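Local coordinates for protein gamma-glutamyl phosphate reductase (Saccharomyces cerevisiae, PDB 1VLU) that catalyses the NADPH-dependent reduction of L-gamma-glutamyl phosphate to glutamate semialdehyde and phosphate, the second step in making proline's semialdehyde precursor from glutamate, at residues 24-29 with 152-157; 58-63 with 81-86; 108-113 with 433-438; 229-234 with 364-369; 250-255 with 286-291. One frame throughout, in Å; residues are numbered along the deposited sequence.

From the N terminus, helix 15-30 meets the start of strand 154-158 in interaction 1, closing a loop of 122 residues. Interaction 2 lies within that loop and ties helix 53-69 to the turn between helices 74-80 and 87-100. Interaction 3 crosses interaction 1: it starts at strand 108-115, before interaction 1 closes, and ends at strand 431-439, so side chains of the first and last strands of the mixed sheet meet across strand 118-134. Interactions 1 and 3 both reach this sheet and the second subunit. Interaction 4, enclosed by interaction 3, connects a loop beside the mixed sheet with one entering the parallel sheet. Innermost is interaction 5, joining helices 252-261 and 285-296 of the parallel-sheet domain.

Interaction 1: 24-29 with 152-157; sequences RKAGNI and GNAAIL
Van der Waals contact at Ala154 brings the start of its strand against helix 15-30. The methyl CB of Ala154 points at the helix and settles over the backbone of Gly27, 3.8 Å from Gly27 N. The backbone of Gly27 lies directly against this methyl, and Gly27 CA and Ala154 CA are 4.7 Å apart. Ala26 adds a looser methyl-to-methyl contact, its CB lying 4.4 Å from Ala154 CB.

The polar link is indirect. One water lies between two backbone carbonyls, 2.6 Å from Gly152 O and 3.1 Å from Gly27 O. With more acceptors in reach than the water has protons, the geometry does not settle which it serves. Gly152 has positive phi and ends the preceding helix in a Schellman motif, which turns the chain into the strand.

Beyond the contact, Ala154 pairs through its backbone with Gly128 and Leu130 of strand 118-134, while Arg24 forms a salt bridge with Asp388 of the second subunit. Strand 118-134, helix 139-151 and parallel strand 154-158 make a beta-alpha-beta crossover, as in the Rossmann-like nucleotide-binding domain of aldehyde dehydrogenases, and helix 15-30 packs at its strand entrance.

Interaction 2: 58-63 with 81-86; sequences EANKID and DLFKGD
The amide oxygen of Asn60 lies at the edge of the Phe83 ring, near its plane and 4.2 Å from Phe83 CD1, while the same ring stacks with Phe88 of the following helix. This OD1 reaches into an Asx turn that begins at Asp81. With CG anti to the backbone N (chi1 -166°), Asn60 extends from helix 53-69 straight at the turn, and its OD1 accepts from Leu82 N at 3.0 Å. The N-H points almost directly at the oxygen (163°), yet it comes from above the carbonyl plane, 41° out of it. The side chains of Asn60 and Leu82 cross at about a right angle, Leu82 CB standing 3.8 Å from Asn60 OD1.

The other end of the amide is held too: Asn60 ND2 bonds to Leu80 O and to Thr166 OG1 of helix 164-185. One largely buried side chain thus joins two helices to the end of a third. A leucine at Asn60 would probably leave Leu82 N and Leu80 O without their mates and free the turn to shift against helix 53-69.

Leu82 packs on Ile56, Phe88 and Met91, bridging helices 53-69 and 87-100. Within the turn, Asp81 OD1 accepts from Phe83 N at 3.1 Å, and the donor stands above the carboxylate plane.

Interaction 3: 108-113 with 433-438; sequences VKMARE and YQYQIR
Lys109 and Met110 face Tyr433 and Tyr435 from a strand that runs in the same direction as theirs but is not bonded to it. The nearest CA atoms, those of Lys109 and Tyr433, are 8.7 Å apart because strand 118-134 runs between the two segments, antiparallel to both. At Lys109 the backbone turns locally helical, and Lys109 and Met110 both face Gln122 in a classic beta bulge.

The side chains meet above the middle strand. Lys109 touches with the aliphatic start of its chain: CG sits obliquely 3.5 Å from Tyr433 CE1 and 3.7 Å from Tyr433 OH, while the bent remainder carries the ammonium group off. Met110, a selenomethionine, has CG anti to the backbone N (chi1 -176°) and a chain bent beyond it. Its methyl CE thereby comes to the edge of the Tyr435 ring, 4.1 Å from CE2. Gln122 touches Met110 and both tyrosines.

On the other face of strand 431-439 a polar row forms. Gln436 NE2 donates to Gln434 OE1, and Arg438 NH2 donates to Gln436 OE1 at 3.0 Å in the carbonyl plane; Arg438 also forms a salt bridge with Glu381 of the second subunit. Residues 435-438 pair in parallel with a strand of that subunit, so the sheet continues across the dimer interface beyond strand 431-439, with strands 118-134 and 108-115 behind it.

Interaction 4: 229-234 with 364-369; sequences TTKIPV and HSSRHT
Thr230, which meets Ser365 through its backbone carbonyl, has its own hydroxyl gripped by two groups: Thr230 OG1 accepts from Ile232 N at 3.3 Å, an ST turn, and donates to Leu205 O. These two bonds probably help to hold the bend of the loop.

The direct link is weak. Ser365 OG donates to Thr230 O at 3.3 Å, the closest approach of the two segments. Lys231 lies alongside. Its CG stands anti to the carbonyl carbon, and two further bends (chi2 -77°, chi3 -66°) bring the side chain round toward 364-369, placing Lys231 CD 4.5 Å from Ser365 OG. Lys231 NZ stays 4.2 Å from Ser366 OG, too far for a bond, and the lysine side chain also packs on Asp208 of its own subunit and Asp208 of the second subunit.

Segment 364-369 is also tied to helix 220-228. Asp228, at the end of that helix, takes a bond from His364 ND1 and a weak one from Ser365 N. His368 NE2 in turn makes a long, weak bond to His364 O across the bend.

The contact therefore spans two parts of the fold. Segment 229-234 follows helix 220-228 and pairs at Pro233 with Val214 beside the mixed sheet, whereas segment 364-369 follows helix 354-361 and leads into strand 369-373, a neighbour of strand 242-246 in the parallel sheet.

Interaction 5: 250-255 with 286-291; sequences ADLIKA and WEVLEN
Leu252 holds CG anti to its own amide nitrogen (chi1 177°), and Val288 has CG1 anti to the backbone N (chi1 167°), which leaves CG2 anti to the carbonyl carbon; the two branched side chains slide past each other in opposite directions. The contact joins adjacent helices of an alpha/beta domain. Helix 252-261 connects parallel strands 242-246 and 274-278 in a beta-alpha-beta crossover, and helix 285-296 follows the second of these strands.

Val288 CG2 is the hub of the apolar patch. Leu252 CD1 touches it at 3.8 Å and Ala255 CB at 4.1 Å, so one methyl touches two residues roughly one helical turn apart. The CA atoms of Ala255 and Val288 are 7.0 Å apart, and the small side chain of Ala255 is consistent with this close approach. Leu252's other branch is used as well: CD2 rests 3.8 Å from Glu287 OE1, the two side chains crossing at about a right angle. The same OE1 forms a salt bridge with Lys256 of the facing helix, so a second tie between the helices borders the apolar patch. Further along, Val288 also packs on Lys256 and Ser259, and Asn291 on Lys256 and Leu260, while Leu289 reaches Leu276 and Ile278 of the sheet beneath.

The first turn of helix 252-261 is fixed by its N-cap, Asp251. Its backbone O accepts from Ala255 N at 2.8 Å, and its carboxylate OD1 takes a nearly straight bond (169°) from Lys254 N at 3.0 Å.

Interaction 1: 24-29 with 152-157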
# COMPACT_ATOMS: atom_id res chain seq x y z
N ARG A 24 13.77 6.95 6.47
CA ARG A 24 13.65 7.42 5.10
C ARG A 24 14.66 8.54 4.81
O ARG A 24 15.29 8.56 3.74
CB ARG A 24 12.22 7.89 4.79
CG ARG A 24 11.96 7.94 3.28
CD ARG A 24 10.53 8.33 2.92
NE ARG A 24 10.35 8.33 1.46
CZ ARG A 24 10.57 9.39 0.67
NH1 ARG A 24 10.95 10.56 1.18
NH2 ARG A 24 10.39 9.26 -0.65
N LYS A 25 14.82 9.44 5.77
CA LYS A 25 15.80 10.52 5.67
C LYS A 25 17.22 9.97 5.61
O LYS A 25 17.99 10.37 4.74
CB LYS A 25 15.65 11.52 6.84
CG LYS A 25 14.39 12.39 6.73
CD LYS A 25 14.34 13.51 7.78
N ALA A 26 17.56 9.07 6.53
CA ALA A 26 18.85 8.38 6.55
C ALA A 26 19.16 7.64 5.25
O ALA A 26 20.28 7.75 4.74
CB ALA A 26 18.91 7.41 7.72
N GLY A 27 18.18 6.89 4.73
CA GLY A 27 18.32 6.17 3.48
C GLY A 27 18.61 7.08 2.30
O GLY A 27 19.38 6.72 1.41
N ASN A 28 17.98 8.25 2.28
CA ASN A 28 18.16 9.21 1.19
C ASN A 28 19.56 9.81 1.13
O ASN A 28 19.97 10.31 0.08
CB ASN A 28 17.09 10.30 1.22
CG ASN A 28 15.79 9.84 0.57
OD1 ASN A 28 15.80 8.97 -0.30
ND2 ASN A 28 14.67 10.41 1.01
N ILE A 29 20.29 9.75 2.25
CA ILE A 29 21.69 10.13 2.33
C ILE A 29 22.56 8.91 2.05
O ILE A 29 23.47 8.95 1.22
CB ILE A 29 22.03 10.75 3.71
CG1 ILE A 29 21.28 12.08 3.87
CG2 ILE A 29 23.53 10.94 3.88
CD1 ILE A 29 21.14 12.57 5.30
N GLY A 152 22.90 0.17 0.48
CA GLY A 152 22.39 1.55 0.48
C GLY A 152 21.00 1.73 1.06
O GLY A 152 20.36 2.76 0.85
N ASN A 153 20.54 0.72 1.82
CA ASN A 153 19.23 0.75 2.48
C ASN A 153 19.37 1.12 3.94
O ASN A 153 20.29 0.69 4.59
CB ASN A 153 18.57 -0.63 2.48
CG ASN A 153 18.16 -1.08 1.13
OD1 ASN A 153 17.25 -0.53 0.53
ND2 ASN A 153 18.81 -2.13 0.63
N ALA A 154 18.42 1.90 4.45
CA ALA A 154 18.33 2.11 5.87
C ALA A 154 17.55 0.93 6.43
O ALA A 154 16.71 0.35 5.73
CB ALA A 154 17.66 3.43 6.19
N ALA A 155 17.84 0.57 7.68
CA ALA A 155 17.16 -0.54 8.33
C ALA A 155 16.63 -0.18 9.70
O ALA A 155 17.22 0.64 10.41
CB ALA A 155 18.07 -1.76 8.42
N ILE A 156 15.51 -0.79 10.05
CA ILE A 156 14.96 -0.78 11.40
C ILE A 156 14.93 -2.24 11.84
O ILE A 156 14.40 -3.09 11.13
CB ILE A 156 13.53 -0.16 11.44
CG1 ILE A 156 13.54 1.27 10.89
CG2 ILE A 156 12.95 -0.15 12.85
CD1 ILE A 156 12.29 1.66 10.20
N LEU A 157 15.53 -2.52 12.99
CA LEU A 157 15.61 -3.86 13.57
C LEU A 157 14.80 -3.97 14.86
O LEU A 157 14.93 -3.13 15.76
CB LEU A 157 17.06 -4.26 13.83
CG LEU A 157 17.89 -4.78 12.64
CD1 LEU A 157 18.20 -3.68 11.64
CD2 LEU A 157 19.17 -5.34 13.12
O HOH W 1 18.13 4.03 0.63

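Interaction 2: 58-63 with 81-86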
# COMPACT_ATOMS: atom_id res chain seq x y z
N GLU A 58 28.93 -12.06 27.66
CA GLU A 58 28.35 -11.98 28.99
C GLU A 58 26.86 -11.69 28.92
O GLU A 58 26.09 -12.21 29.72
CB GLU A 58 29.04 -10.92 29.83
CG GLU A 58 30.40 -11.33 30.41
CD GLU A 58 31.08 -10.18 31.16
OE1 GLU A 58 30.73 -9.00 30.91
OE2 GLU A 58 31.97 -10.46 32.01
N ALA A 59 26.45 -10.86 27.96
CA ALA A 59 25.05 -10.45 27.80
C ALA A 59 24.23 -11.60 27.24
O ALA A 59 23.07 -11.81 27.62
CB ALA A 59 24.95 -9.23 26.90
N ASN A 60 24.83 -12.33 26.30
CA ASN A 60 24.23 -13.54 25.77
C ASN A 60 24.10 -14.62 26.86
O ASN A 60 23.07 -15.29 26.93
CB ASN A 60 25.04 -14.02 24.57
CG ASN A 60 24.31 -15.06 23.75
OD1 ASN A 60 24.79 -16.18 23.58
ND2 ASN A 60 23.14 -14.70 23.24
N LYS A 61 25.12 -14.75 27.73
CA LYS A 61 25.03 -15.65 28.90
C LYS A 61 23.82 -15.38 29.80
O LYS A 61 23.14 -16.31 30.20
CB LYS A 61 26.31 -15.62 29.75
CG LYS A 61 27.29 -16.75 29.46
N ILE A 62 23.53 -14.11 30.09
CA ILE A 62 22.31 -13.76 30.83
C ILE A 62 21.08 -14.22 30.05
O ILE A 62 20.17 -14.78 30.63
CB ILE A 62 22.19 -12.23 31.15
CG1 ILE A 62 23.37 -11.77 32.02
CG2 ILE A 62 20.88 -11.92 31.89
CD1 ILE A 62 23.61 -10.27 31.95
N ASP A 63 21.08 -14.01 28.73
CA ASP A 63 19.93 -14.36 27.89
C ASP A 63 19.63 -15.86 27.87
O ASP A 63 18.48 -16.25 28.02
CB ASP A 63 20.13 -13.87 26.47
CG ASP A 63 19.81 -12.40 26.30
OD1 ASP A 63 19.04 -11.84 27.14
OD2 ASP A 63 20.32 -11.81 25.32
N ASP A 81 22.22 -19.01 21.39
CA ASP A 81 23.63 -19.08 21.81
C ASP A 81 24.59 -18.64 20.71
O ASP A 81 24.92 -19.40 19.80
CB ASP A 81 24.00 -20.49 22.29
CG ASP A 81 25.36 -20.55 23.01
OD1 ASP A 81 26.12 -19.54 23.01
OD2 ASP A 81 25.68 -21.61 23.58
N LEU A 82 25.06 -17.40 20.84
CA LEU A 82 25.91 -16.74 19.85
C LEU A 82 27.35 -17.23 19.86
O LEU A 82 28.10 -17.02 18.90
CB LEU A 82 25.87 -15.22 20.09
CG LEU A 82 26.47 -14.23 19.08
CD1 LEU A 82 25.80 -14.34 17.72
CD2 LEU A 82 26.35 -12.80 19.61
N PHE A 83 27.74 -17.89 20.95
CA PHE A 83 29.14 -18.25 21.20
C PHE A 83 29.42 -19.74 21.24
O PHE A 83 30.54 -20.16 21.51
CB PHE A 83 29.65 -17.53 22.44
CG PHE A 83 29.78 -16.05 22.24
CD1 PHE A 83 28.70 -15.21 22.48
CD2 PHE A 83 30.96 -15.51 21.74
CE1 PHE A 83 28.80 -13.85 22.26
CE2 PHE A 83 31.08 -14.15 21.52
CZ PHE A 83 29.99 -13.31 21.78
N LYS A 84 28.39 -20.53 20.95
CA LYS A 84 28.49 -21.98 20.73
C LYS A 84 29.32 -22.24 19.49
O LYS A 84 29.11 -21.61 18.46
CB LYS A 84 27.08 -22.56 20.52
CG LYS A 84 26.97 -24.07 20.65
CD LYS A 84 25.65 -24.55 20.06
N GLY A 85 30.26 -23.17 19.58
CA GLY A 85 31.14 -23.47 18.45
C GLY A 85 31.82 -22.21 17.95
O GLY A 85 32.38 -21.44 18.73
N ASP A 86 31.75 -22.00 16.65
CA ASP A 86 32.35 -20.82 16.03
C ASP A 86 31.31 -19.88 15.43
O ASP A 86 31.60 -19.18 14.47
CB ASP A 86 33.32 -21.26 14.94
CG ASP A 86 32.72 -22.30 14.01
OD1 ASP A 86 31.84 -21.95 13.18
OD2 ASP A 86 33.13 -23.48 14.14

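Interaction 3: 108-113 with 433-438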
# COMPACT_ATOMS: atom_id res chain seq x y z
N VAL A 108 24.68 -1.54 -13.83
CA VAL A 108 23.83 -1.55 -15.01
C VAL A 108 23.42 -2.98 -15.37
O VAL A 108 24.25 -3.82 -15.72
CB VAL A 108 24.52 -0.81 -16.19
CG1 VAL A 108 23.66 -0.86 -17.46
CG2 VAL A 108 24.79 0.61 -15.81
N LYS A 109 22.13 -3.25 -15.25
CA LYS A 109 21.58 -4.56 -15.55
C LYS A 109 21.23 -4.70 -17.00
O LYS A 109 21.30 -5.79 -17.57
CB LYS A 109 20.35 -4.82 -14.67
CG LYS A 109 20.62 -5.76 -13.49
CD LYS A 109 21.84 -5.35 -12.64
CE LYS A 109 23.11 -6.14 -12.99
NZ LYS A 109 23.06 -7.52 -12.45
N MSE A 110 20.86 -3.59 -17.61
CA MSE A 110 20.35 -3.56 -18.96
C MSE A 110 20.59 -2.17 -19.56
O MSE A 110 20.40 -1.17 -18.89
CB MSE A 110 18.86 -3.94 -18.96
CG MSE A 110 18.20 -4.06 -20.37
SE MSE A 110 17.34 -2.33 -20.91
CE MSE A 110 15.68 -2.38 -19.83
N ALA A 111 21.05 -2.14 -20.80
CA ALA A 111 21.26 -0.90 -21.56
C ALA A 111 20.57 -1.07 -22.91
O ALA A 111 20.81 -2.05 -23.59
CB ALA A 111 22.76 -0.63 -21.75
N ARG A 112 19.68 -0.13 -23.27
CA ARG A 112 19.00 -0.21 -24.57
C ARG A 112 19.02 1.10 -25.35
O ARG A 112 18.48 2.10 -24.90
CB ARG A 112 17.56 -0.72 -24.42
CG ARG A 112 16.79 -0.65 -25.74
CD ARG A 112 15.35 -1.13 -25.63
NE ARG A 112 15.27 -2.59 -25.76
CZ ARG A 112 15.34 -3.27 -26.91
NH1 ARG A 112 15.48 -2.64 -28.09
NH2 ARG A 112 15.26 -4.59 -26.89
N GLU A 113 19.65 1.08 -26.53
CA GLU A 113 19.69 2.23 -27.43
C GLU A 113 18.32 2.43 -28.07
O GLU A 113 17.96 1.70 -28.99
CB GLU A 113 20.75 2.04 -28.52
CG GLU A 113 21.14 3.33 -29.21
CD GLU A 113 21.40 3.17 -30.71
OE1 GLU A 113 20.45 2.84 -31.45
OE2 GLU A 113 22.55 3.41 -31.14
N TYR A 433 15.27 -1.63 -8.89
CA TYR A 433 15.74 -1.11 -10.17
C TYR A 433 15.21 0.27 -10.38
O TYR A 433 14.10 0.59 -9.92
CB TYR A 433 15.25 -1.98 -11.32
CG TYR A 433 15.91 -3.31 -11.36
CD1 TYR A 433 17.29 -3.42 -11.48
CD2 TYR A 433 15.16 -4.48 -11.29
CE1 TYR A 433 17.92 -4.66 -11.52
CE2 TYR A 433 15.78 -5.74 -11.35
CZ TYR A 433 17.16 -5.82 -11.46
OH TYR A 433 17.80 -7.05 -11.52
N GLN A 434 16.01 1.08 -11.06
CA GLN A 434 15.66 2.41 -11.48
C GLN A 434 15.95 2.47 -12.97
O GLN A 434 16.98 1.96 -13.40
CB GLN A 434 16.54 3.41 -10.75
CG GLN A 434 16.13 4.84 -10.89
CD GLN A 434 17.14 5.78 -10.27
OE1 GLN A 434 18.32 5.83 -10.68
NE2 GLN A 434 16.68 6.56 -9.29
N TYR A 435 15.05 3.05 -13.75
CA TYR A 435 15.30 3.29 -15.15
C TYR A 435 15.81 4.71 -15.31
O TYR A 435 15.37 5.61 -14.58
CB TYR A 435 14.04 3.09 -15.98
CG TYR A 435 13.57 1.66 -15.91
CD1 TYR A 435 12.74 1.23 -14.87
CD2 TYR A 435 13.99 0.73 -16.87
CE1 TYR A 435 12.33 -0.09 -14.79
CE2 TYR A 435 13.58 -0.58 -16.81
CZ TYR A 435 12.75 -0.99 -15.77
OH TYR A 435 12.34 -2.31 -15.69
N GLN A 436 16.77 4.87 -16.22
CA GLN A 436 17.39 6.15 -16.53
C GLN A 436 17.39 6.28 -18.01
O GLN A 436 17.85 5.37 -18.69
CB GLN A 436 18.84 6.17 -16.09
CG GLN A 436 19.05 5.85 -14.64
CD GLN A 436 20.48 6.12 -14.19
OE1 GLN A 436 21.35 6.47 -15.01
NE2 GLN A 436 20.73 5.97 -12.90
N ILE A 437 16.86 7.39 -18.51
CA ILE A 437 16.92 7.70 -19.93
C ILE A 437 17.80 8.93 -20.06
O ILE A 437 17.63 9.93 -19.35
CB ILE A 437 15.52 7.91 -20.56
CG1 ILE A 437 14.70 6.62 -20.41
CG2 ILE A 437 15.64 8.35 -22.00
CD1 ILE A 437 13.46 6.45 -21.32
N ARG A 438 18.77 8.82 -20.95
CA ARG A 438 19.76 9.85 -21.15
C ARG A 438 19.72 10.17 -22.60
O ARG A 438 20.18 9.38 -23.42
CB ARG A 438 21.15 9.34 -20.75
CG ARG A 438 21.25 8.88 -19.31
CD ARG A 438 22.62 8.30 -19.06
NE ARG A 438 22.82 7.91 -17.67
CZ ARG A 438 23.78 8.40 -16.89
NH1 ARG A 438 24.65 9.29 -17.36
NH2 ARG A 438 23.88 7.98 -15.64

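Interaction 4: 229-234 with 364-369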
# COMPACT_ATOMS: atom_id res chain seq x y z
N THR A 229 -0.92 -7.95 9.48
CA THR A 229 -0.88 -6.66 10.15
C THR A 229 -0.17 -5.58 9.34
O THR A 229 0.23 -4.55 9.90
CB THR A 229 -0.21 -6.76 11.53
OG1 THR A 229 -0.46 -8.05 12.09
CG2 THR A 229 -0.76 -5.69 12.48
N THR A 230 0.00 -5.82 8.05
CA THR A 230 0.80 -4.88 7.26
C THR A 230 0.40 -4.81 5.81
O THR A 230 -0.05 -5.80 5.24
CB THR A 230 2.34 -5.17 7.36
OG1 THR A 230 3.05 -3.97 7.04
CG2 THR A 230 2.78 -6.27 6.41
N LYS A 231 0.60 -3.63 5.22
CA LYS A 231 0.48 -3.44 3.76
C LYS A 231 1.85 -3.30 3.06
O LYS A 231 1.91 -3.30 1.84
CB LYS A 231 -0.37 -2.21 3.46
CG LYS A 231 -1.81 -2.34 3.91
CD LYS A 231 -2.61 -3.22 2.96
CE LYS A 231 -2.74 -2.58 1.59
NZ LYS A 231 -3.60 -3.44 0.74
N ILE A 232 2.92 -3.17 3.85
CA ILE A 232 4.30 -3.19 3.36
C ILE A 232 4.60 -4.57 2.81
O ILE A 232 4.31 -5.56 3.48
CB ILE A 232 5.28 -2.92 4.54
CG1 ILE A 232 4.88 -1.64 5.30
CG2 ILE A 232 6.73 -2.83 4.06
CD1 ILE A 232 5.44 -1.56 6.71
N PRO A 233 5.15 -4.67 1.57
CA PRO A 233 5.58 -5.99 1.08
C PRO A 233 6.51 -6.76 2.03
O PRO A 233 7.39 -6.17 2.68
CB PRO A 233 6.32 -5.68 -0.24
CG PRO A 233 6.12 -4.23 -0.52
CD PRO A 233 5.34 -3.59 0.58
N VAL A 234 6.31 -8.08 2.10
CA VAL A 234 7.10 -8.96 2.91
C VAL A 234 8.02 -9.78 2.03
O VAL A 234 7.56 -10.46 1.11
CB VAL A 234 6.21 -9.90 3.75
CG1 VAL A 234 7.08 -10.77 4.64
CG2 VAL A 234 5.22 -9.09 4.61
N HIS A 364 -7.86 -11.57 6.88
CA HIS A 364 -6.57 -11.65 6.20
C HIS A 364 -6.33 -10.48 5.26
O HIS A 364 -7.21 -10.09 4.48
CB HIS A 364 -6.38 -12.98 5.48
CG HIS A 364 -6.48 -14.16 6.40
ND1 HIS A 364 -5.66 -14.31 7.49
CD2 HIS A 364 -7.32 -15.22 6.41
CE1 HIS A 364 -5.99 -15.42 8.13
NE2 HIS A 364 -7.00 -15.98 7.50
N SER A 365 -5.12 -9.93 5.36
CA SER A 365 -4.61 -8.92 4.46
C SER A 365 -4.64 -9.47 3.05
O SER A 365 -4.25 -10.62 2.81
CB SER A 365 -3.18 -8.57 4.85
OG SER A 365 -3.01 -7.17 5.00
N SER A 366 -5.10 -8.63 2.12
CA SER A 366 -5.51 -9.08 0.78
C SER A 366 -4.38 -9.61 -0.12
O SER A 366 -3.20 -9.57 0.24
CB SER A 366 -6.33 -7.99 0.06
OG SER A 366 -5.50 -6.95 -0.44
N ARG A 367 -4.80 -10.07 -1.30
CA ARG A 367 -4.02 -10.92 -2.21
C ARG A 367 -4.01 -12.35 -1.68
O ARG A 367 -2.95 -12.93 -1.41
CB ARG A 367 -2.59 -10.39 -2.45
N HIS A 368 -5.21 -12.92 -1.53
CA HIS A 368 -5.35 -14.34 -1.24
C HIS A 368 -6.54 -14.95 -1.98
O HIS A 368 -7.52 -14.27 -2.28
CB HIS A 368 -5.45 -14.61 0.27
CG HIS A 368 -6.52 -13.82 0.95
ND1 HIS A 368 -7.86 -14.16 0.89
CD2 HIS A 368 -6.46 -12.69 1.69
CE1 HIS A 368 -8.57 -13.27 1.55
NE2 HIS A 368 -7.75 -12.37 2.05
N THR A 369 -6.42 -16.23 -2.31
CA THR A 369 -7.55 -16.99 -2.84
C THR A 369 -8.10 -17.91 -1.76
O THR A 369 -7.40 -18.26 -0.81
CB THR A 369 -7.15 -17.82 -4.05
OG1 THR A 369 -5.97 -18.56 -3.73
CG2 THR A 369 -6.88 -16.93 -5.25

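Interaction 5: 250-255 with 286-291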
# COMPACT_ATOMS: atom_id res chain seq x y z
N ALA A 250 -19.33 -30.96 2.95
CA ALA A 250 -18.19 -31.36 2.13
C ALA A 250 -18.23 -32.84 1.76
O ALA A 250 -18.44 -33.71 2.61
CB ALA A 250 -16.88 -31.06 2.85
N ASP A 251 -18.06 -33.12 0.47
CA ASP A 251 -17.75 -34.46 0.01
C ASP A 251 -16.35 -34.81 0.49
O ASP A 251 -15.41 -34.00 0.32
CB ASP A 251 -17.83 -34.52 -1.51
CG ASP A 251 -17.57 -35.92 -2.06
OD1 ASP A 251 -16.41 -36.40 -1.97
OD2 ASP A 251 -18.52 -36.53 -2.59
N LEU A 252 -16.20 -35.99 1.08
CA LEU A 252 -14.95 -36.41 1.71
C LEU A 252 -13.83 -36.75 0.72
O LEU A 252 -12.66 -36.41 0.96
CB LEU A 252 -15.19 -37.57 2.69
CG LEU A 252 -14.01 -38.23 3.43
CD1 LEU A 252 -13.43 -37.37 4.57
CD2 LEU A 252 -14.45 -39.57 3.95
N ILE A 253 -14.18 -37.40 -0.39
CA ILE A 253 -13.21 -37.69 -1.45
C ILE A 253 -12.68 -36.38 -2.05
O ILE A 253 -11.46 -36.21 -2.17
CB ILE A 253 -13.81 -38.61 -2.55
CG1 ILE A 253 -14.13 -40.00 -1.98
CG2 ILE A 253 -12.87 -38.70 -3.77
CD1 ILE A 253 -15.39 -40.64 -2.58
N LYS A 254 -13.58 -35.47 -2.42
CA LYS A 254 -13.19 -34.13 -2.90
C LYS A 254 -12.39 -33.35 -1.87
O LYS A 254 -11.38 -32.75 -2.20
CB LYS A 254 -14.39 -33.31 -3.32
CG LYS A 254 -15.04 -33.74 -4.60
CD LYS A 254 -16.21 -32.82 -4.87
CE LYS A 254 -17.25 -33.51 -5.71
NZ LYS A 254 -18.58 -32.94 -5.42
N ALA A 255 -12.84 -33.36 -0.62
CA ALA A 255 -12.16 -32.63 0.45
C ALA A 255 -10.71 -33.10 0.61
O ALA A 255 -9.83 -32.30 0.90
CB ALA A 255 -12.93 -32.78 1.77
N TRP A 286 -11.35 -35.77 10.25
CA TRP A 286 -10.02 -36.17 10.71
C TRP A 286 -9.28 -36.99 9.67
O TRP A 286 -8.06 -36.94 9.61
CB TRP A 286 -10.08 -36.91 12.06
CG TRP A 286 -11.04 -38.04 12.04
CD1 TRP A 286 -10.80 -39.32 11.64
CD2 TRP A 286 -12.43 -37.99 12.40
NE1 TRP A 286 -11.94 -40.08 11.74
CE2 TRP A 286 -12.96 -39.28 12.20
CE3 TRP A 286 -13.27 -36.97 12.87
CZ2 TRP A 286 -14.30 -39.59 12.46
CZ3 TRP A 286 -14.60 -37.28 13.13
CH2 TRP A 286 -15.10 -38.57 12.92
N GLU A 287 -10.03 -37.72 8.83
CA GLU A 287 -9.43 -38.53 7.78
C GLU A 287 -8.73 -37.66 6.75
O GLU A 287 -7.83 -38.12 6.04
CB GLU A 287 -10.47 -39.41 7.10
CG GLU A 287 -10.89 -40.63 7.93
CD GLU A 287 -11.73 -41.62 7.13
OE1 GLU A 287 -11.76 -41.53 5.88
OE2 GLU A 287 -12.36 -42.51 7.76
N VAL A 288 -9.16 -36.40 6.68
CA VAL A 288 -8.59 -35.39 5.80
C VAL A 288 -7.22 -34.94 6.31
O VAL A 288 -6.26 -34.89 5.54
CB VAL A 288 -9.57 -34.20 5.61
CG1 VAL A 288 -8.89 -33.00 4.98
CG2 VAL A 288 -10.75 -34.63 4.76
N LEU A 289 -7.13 -34.63 7.61
CA LEU A 289 -5.86 -34.29 8.25
C LEU A 289 -4.89 -35.48 8.27
O LEU A 289 -3.70 -35.32 7.99
CB LEU A 289 -6.05 -33.77 9.68
CG LEU A 289 -6.89 -32.52 9.94
CD1 LEU A 289 -6.81 -32.14 11.42
CD2 LEU A 289 -6.44 -31.36 9.06
N GLU A 290 -5.39 -36.67 8.59
CA GLU A 290 -4.53 -37.84 8.61
C GLU A 290 -4.08 -38.19 7.19
O GLU A 290 -2.98 -38.67 7.01
CB GLU A 290 -5.18 -39.04 9.33
CG GLU A 290 -6.12 -39.88 8.49
CD GLU A 290 -6.95 -40.86 9.31
OE1 GLU A 290 -7.00 -40.72 10.56
OE2 GLU A 290 -7.56 -41.78 8.70
N ASN A 291 -4.92 -37.91 6.20
CA ASN A 291 -4.54 -38.09 4.80
C ASN A 291 -3.44 -37.10 4.37
O ASN A 291 -2.60 -37.43 3.55
CB ASN A 291 -5.77 -37.99 3.90
CG ASN A 291 -5.42 -37.96 2.42
OD1 ASN A 291 -4.97 -38.96 1.84
ND2 ASN A 291 -5.63 -36.81 1.79